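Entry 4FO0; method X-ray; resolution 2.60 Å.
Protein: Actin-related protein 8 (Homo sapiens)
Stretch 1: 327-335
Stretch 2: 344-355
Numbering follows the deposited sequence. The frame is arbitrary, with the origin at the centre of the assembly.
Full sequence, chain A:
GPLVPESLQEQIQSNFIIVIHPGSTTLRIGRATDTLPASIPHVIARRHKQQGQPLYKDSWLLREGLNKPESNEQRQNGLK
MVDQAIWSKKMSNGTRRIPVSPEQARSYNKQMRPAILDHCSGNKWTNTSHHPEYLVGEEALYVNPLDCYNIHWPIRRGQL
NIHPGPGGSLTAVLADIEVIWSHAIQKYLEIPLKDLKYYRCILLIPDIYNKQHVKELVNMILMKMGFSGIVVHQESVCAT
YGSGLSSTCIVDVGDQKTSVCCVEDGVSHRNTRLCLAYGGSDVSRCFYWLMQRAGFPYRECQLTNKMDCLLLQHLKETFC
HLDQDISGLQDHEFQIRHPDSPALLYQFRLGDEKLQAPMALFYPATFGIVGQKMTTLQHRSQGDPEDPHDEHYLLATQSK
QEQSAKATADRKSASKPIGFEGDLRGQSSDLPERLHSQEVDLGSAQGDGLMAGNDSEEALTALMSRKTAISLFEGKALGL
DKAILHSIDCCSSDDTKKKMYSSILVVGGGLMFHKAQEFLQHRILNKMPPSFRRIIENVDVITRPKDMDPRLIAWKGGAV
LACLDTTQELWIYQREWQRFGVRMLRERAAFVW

Stretch 1, residues 327-335: SGLQDHEFQ
Stretch 2 344-355: LLYQFRLGDEKL

Strands 330-335 and 344-350 run antiparallel, their directions 148° apart, with axes approaching to 4.5 Å. Gln330 pairs with Leu350, His332 with Phe348 and Phe334 with Tyr346 as hydrogen-bonded pairs, CA atoms 5.2-5.4 Å apart; Asp331-Arg349, Glu333-Gln347 and Gln335-Leu345 alternate as non-hydrogen-bonded pairs, CA atoms 4.4-4.6 Å apart. Gln330 N reaches Leu350 O at 2.8 Å and Leu350 N returns to Gln330 O at 2.9 Å; His332 N to Phe348 O and Phe348 N to His332 O are both 2.7 Å, as is Tyr346 N to Phe334 O. Extended angles serve throughout the strands, for example Asp331 (-91/124) and Phe348 (-163/166). Gly328 (86/-179) precedes the strand with a backbone that itself calls for glycine. Gly351 (-114/-113) follows the last rung, where a CB would clash with Glu353 OE1; Gly351 N bonds that oxygen at 2.8 Å, and helix follows.

Alternation sorts the side chains. On one face, charge and polarity pair directly across the strands: Arg349 (chi1 -149°, chi2 t, chi3 -100°) meets Asp331 (m) in a salt bridge, NE to OD1 2.7 Å, and Gln347 (m, m) donates NE2 to OE2 of Glu333 (p, t) at 3.1 Å. Leu345 (t, p) sets CD1 3.9 Å from CG of Gln335 (m, t).

The other face carries Gln330, Leu350, His332 and an aromatic group of Phe334, Tyr346 and Phe348. Phe334 (p, chi2 -86°) takes CB of Tyr346 (m, chi2 -93°) over its ring, 3.8 Å from the centroid; their planes, 9° apart, are slid so the rings barely overlap. Its edge turns toward the face of Phe348 (p, chi2 143°), centroids 5.6 Å apart. Beyond, Lys354 (m, t, m, t) points back toward the first strand and donates NZ to NE2 of His332 (m, chi2 -79°) at 3.0 Å, near the ring plane. A water accepts from Lys354 NZ at 3.1 Å and lies 2.8 Å from Gly328 O and 2.5 Å from Gln330 OE1, linking helix, loop and strand.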

# COMPACT_ATOMS: atom_id res chain seq x y z
N SER A 327 -12.22 10.73 -22.16
CA SER A 327 -13.18 11.73 -21.69
C SER A 327 -14.58 11.40 -22.15
O SER A 327 -14.78 10.47 -22.92
CB SER A 327 -12.78 13.11 -22.22
OG SER A 327 -12.88 13.16 -23.63
N GLY A 328 -15.54 12.17 -21.67
CA GLY A 328 -16.94 11.94 -21.98
C GLY A 328 -17.60 10.94 -21.05
O GLY A 328 -16.99 10.44 -20.10
N LEU A 329 -18.88 10.67 -21.30
CA LEU A 329 -19.58 9.62 -20.59
C LEU A 329 -19.31 8.30 -21.30
O LEU A 329 -19.37 8.23 -22.52
CB LEU A 329 -21.07 9.93 -20.54
CG LEU A 329 -21.52 10.87 -19.42
CD1 LEU A 329 -22.88 11.42 -19.72
CD2 LEU A 329 -21.54 10.16 -18.07
N GLN A 330 -18.96 7.26 -20.54
CA GLN A 330 -18.72 5.94 -21.11
C GLN A 330 -19.65 4.92 -20.49
O GLN A 330 -20.04 5.02 -19.32
CB GLN A 330 -17.28 5.47 -20.89
CG GLN A 330 -16.40 5.51 -22.12
CD GLN A 330 -15.76 6.88 -22.33
OE1 GLN A 330 -14.69 7.15 -21.81
NE2 GLN A 330 -16.43 7.74 -23.11
N ASP A 331 -20.01 3.93 -21.29
CA ASP A 331 -20.82 2.84 -20.79
C ASP A 331 -19.93 1.73 -20.27
O ASP A 331 -19.04 1.25 -20.98
CB ASP A 331 -21.79 2.35 -21.86
CG ASP A 331 -22.98 3.29 -22.02
OD1 ASP A 331 -23.51 3.75 -20.99
OD2 ASP A 331 -23.37 3.57 -23.17
N HIS A 332 -20.14 1.37 -19.01
CA HIS A 332 -19.35 0.34 -18.33
C HIS A 332 -20.25 -0.74 -17.72
O HIS A 332 -21.46 -0.55 -17.53
CB HIS A 332 -18.52 0.96 -17.22
CG HIS A 332 -17.55 2.00 -17.68
ND1 HIS A 332 -16.35 1.69 -18.28
CD2 HIS A 332 -17.60 3.35 -17.62
CE1 HIS A 332 -15.70 2.80 -18.57
NE2 HIS A 332 -16.44 3.83 -18.18
N GLU A 333 -19.66 -1.88 -17.41
CA GLU A 333 -20.40 -2.85 -16.64
C GLU A 333 -19.47 -3.48 -15.63
O GLU A 333 -18.26 -3.54 -15.84
CB GLU A 333 -21.00 -3.92 -17.55
CG GLU A 333 -19.97 -4.82 -18.20
CD GLU A 333 -20.59 -5.71 -19.27
OE1 GLU A 333 -19.88 -6.64 -19.75
OE2 GLU A 333 -21.77 -5.47 -19.63
N PHE A 334 -20.05 -3.94 -14.53
CA PHE A 334 -19.26 -4.65 -13.54
C PHE A 334 -20.09 -5.75 -12.90
O PHE A 334 -21.33 -5.71 -12.93
CB PHE A 334 -18.72 -3.68 -12.48
CG PHE A 334 -19.78 -3.04 -11.61
CD1 PHE A 334 -20.44 -1.89 -12.01
CD2 PHE A 334 -20.10 -3.58 -10.37
CE1 PHE A 334 -21.42 -1.29 -11.20
CE2 PHE A 334 -21.07 -2.98 -9.55
CZ PHE A 334 -21.72 -1.84 -9.96
N GLN A 335 -19.40 -6.72 -12.32
CA GLN A 335 -20.05 -7.84 -11.63
C GLN A 335 -20.05 -7.70 -10.12
O GLN A 335 -19.18 -7.05 -9.54
CB GLN A 335 -19.36 -9.15 -11.99
CG GLN A 335 -19.43 -9.51 -13.46
CD GLN A 335 -18.92 -10.91 -13.72
OE1 GLN A 335 -18.63 -11.67 -12.79
NE2 GLN A 335 -18.80 -11.27 -14.99
N LEU A 344 -24.25 -11.16 -10.09
CA LEU A 344 -24.91 -9.99 -10.67
C LEU A 344 -24.04 -9.24 -11.67
O LEU A 344 -22.82 -9.11 -11.50
CB LEU A 344 -25.32 -9.03 -9.57
CG LEU A 344 -26.39 -9.57 -8.63
CD1 LEU A 344 -26.48 -8.67 -7.41
CD2 LEU A 344 -27.73 -9.62 -9.35
N LEU A 345 -24.69 -8.73 -12.71
CA LEU A 345 -24.01 -7.89 -13.69
C LEU A 345 -24.73 -6.55 -13.82
O LEU A 345 -25.93 -6.51 -14.08
CB LEU A 345 -23.99 -8.56 -15.05
CG LEU A 345 -23.36 -7.68 -16.12
CD1 LEU A 345 -21.86 -7.64 -15.90
CD2 LEU A 345 -23.70 -8.21 -17.49
N TYR A 346 -23.97 -5.47 -13.62
CA TYR A 346 -24.49 -4.10 -13.64
C TYR A 346 -23.99 -3.29 -14.84
O TYR A 346 -22.79 -3.25 -15.13
CB TYR A 346 -24.04 -3.36 -12.39
CG TYR A 346 -24.80 -3.69 -11.13
CD1 TYR A 346 -25.90 -2.93 -10.75
CD2 TYR A 346 -24.39 -4.73 -10.29
CE1 TYR A 346 -26.60 -3.21 -9.59
CE2 TYR A 346 -25.09 -5.02 -9.12
CZ TYR A 346 -26.19 -4.26 -8.78
OH TYR A 346 -26.90 -4.52 -7.63
N GLN A 347 -24.92 -2.64 -15.54
CA GLN A 347 -24.57 -1.59 -16.49
C GLN A 347 -24.48 -0.26 -15.76
O GLN A 347 -25.31 0.06 -14.91
CB GLN A 347 -25.64 -1.43 -17.57
CG GLN A 347 -26.01 -2.69 -18.30
CD GLN A 347 -24.81 -3.36 -18.93
OE1 GLN A 347 -24.04 -2.73 -19.65
NE2 GLN A 347 -24.63 -4.64 -18.64
N PHE A 348 -23.46 0.53 -16.07
CA PHE A 348 -23.63 1.95 -15.77
C PHE A 348 -22.68 2.89 -16.45
O PHE A 348 -21.68 2.48 -17.04
CB PHE A 348 -23.74 2.23 -14.28
CG PHE A 348 -22.45 2.47 -13.60
CD1 PHE A 348 -22.37 3.42 -12.58
CD2 PHE A 348 -21.33 1.72 -13.93
CE1 PHE A 348 -21.18 3.65 -11.93
CE2 PHE A 348 -20.13 1.94 -13.28
CZ PHE A 348 -20.05 2.90 -12.28
N ARG A 349 -23.04 4.16 -16.38
CA ARG A 349 -22.36 5.18 -17.16
C ARG A 349 -21.47 6.05 -16.28
O ARG A 349 -21.92 6.55 -15.25
CB ARG A 349 -23.40 6.02 -17.86
CG ARG A 349 -22.96 6.58 -19.17
CD ARG A 349 -24.15 7.15 -19.89
NE ARG A 349 -24.64 6.23 -20.90
CZ ARG A 349 -25.76 6.41 -21.58
NH1 ARG A 349 -26.51 7.48 -21.34
NH2 ARG A 349 -26.14 5.53 -22.49
N LEU A 350 -20.21 6.19 -16.66
CA LEU A 350 -19.27 7.00 -15.89
C LEU A 350 -18.59 8.07 -16.71
O LEU A 350 -18.25 7.86 -17.88
CB LEU A 350 -18.19 6.12 -15.26
CG LEU A 350 -18.55 5.67 -13.86
CD1 LEU A 350 -17.39 4.97 -13.20
CD2 LEU A 350 -19.02 6.88 -13.06
N GLY A 351 -18.36 9.20 -16.06
CA GLY A 351 -17.62 10.29 -16.68
C GLY A 351 -16.29 10.61 -16.03
O GLY A 351 -15.34 9.83 -16.06
N ASP A 352 -16.22 11.79 -15.43
CA ASP A 352 -14.95 12.34 -15.02
C ASP A 352 -14.51 11.77 -13.67
O ASP A 352 -13.32 11.73 -13.34
CB ASP A 352 -15.03 13.87 -15.00
CG ASP A 352 -15.40 14.44 -16.37
OD1 ASP A 352 -14.88 13.96 -17.40
OD2 ASP A 352 -16.25 15.37 -16.40
N GLU A 353 -15.48 11.31 -12.90
CA GLU A 353 -15.17 10.57 -11.69
C GLU A 353 -13.97 9.60 -11.88
O GLU A 353 -13.14 9.44 -10.99
CB GLU A 353 -16.42 9.85 -11.20
CG GLU A 353 -17.40 9.55 -12.32
CD GLU A 353 -18.38 10.68 -12.61
OE1 GLU A 353 -18.70 10.88 -13.80
OE2 GLU A 353 -18.85 11.34 -11.66
N LYS A 354 -13.87 8.97 -13.05
CA LYS A 354 -12.78 8.03 -13.29
C LYS A 354 -11.41 8.68 -13.25
O LYS A 354 -10.42 8.00 -13.00
CB LYS A 354 -12.95 7.31 -14.63
CG LYS A 354 -14.14 6.38 -14.70
CD LYS A 354 -14.23 5.73 -16.06
CE LYS A 354 -14.65 6.73 -17.12
NZ LYS A 354 -14.53 6.08 -18.44
N LEU A 355 -11.37 9.99 -13.50
CA LEU A 355 -10.12 10.76 -13.50
C LEU A 355 -9.97 11.63 -12.25
O LEU A 355 -8.89 11.78 -11.72
CB LEU A 355 -10.02 11.62 -14.74
CG LEU A 355 -8.85 12.61 -14.83
CD1 LEU A 355 -7.50 11.90 -14.97
CD2 LEU A 355 -9.09 13.52 -16.00
O HOH W 1 -14.72 8.78 -19.87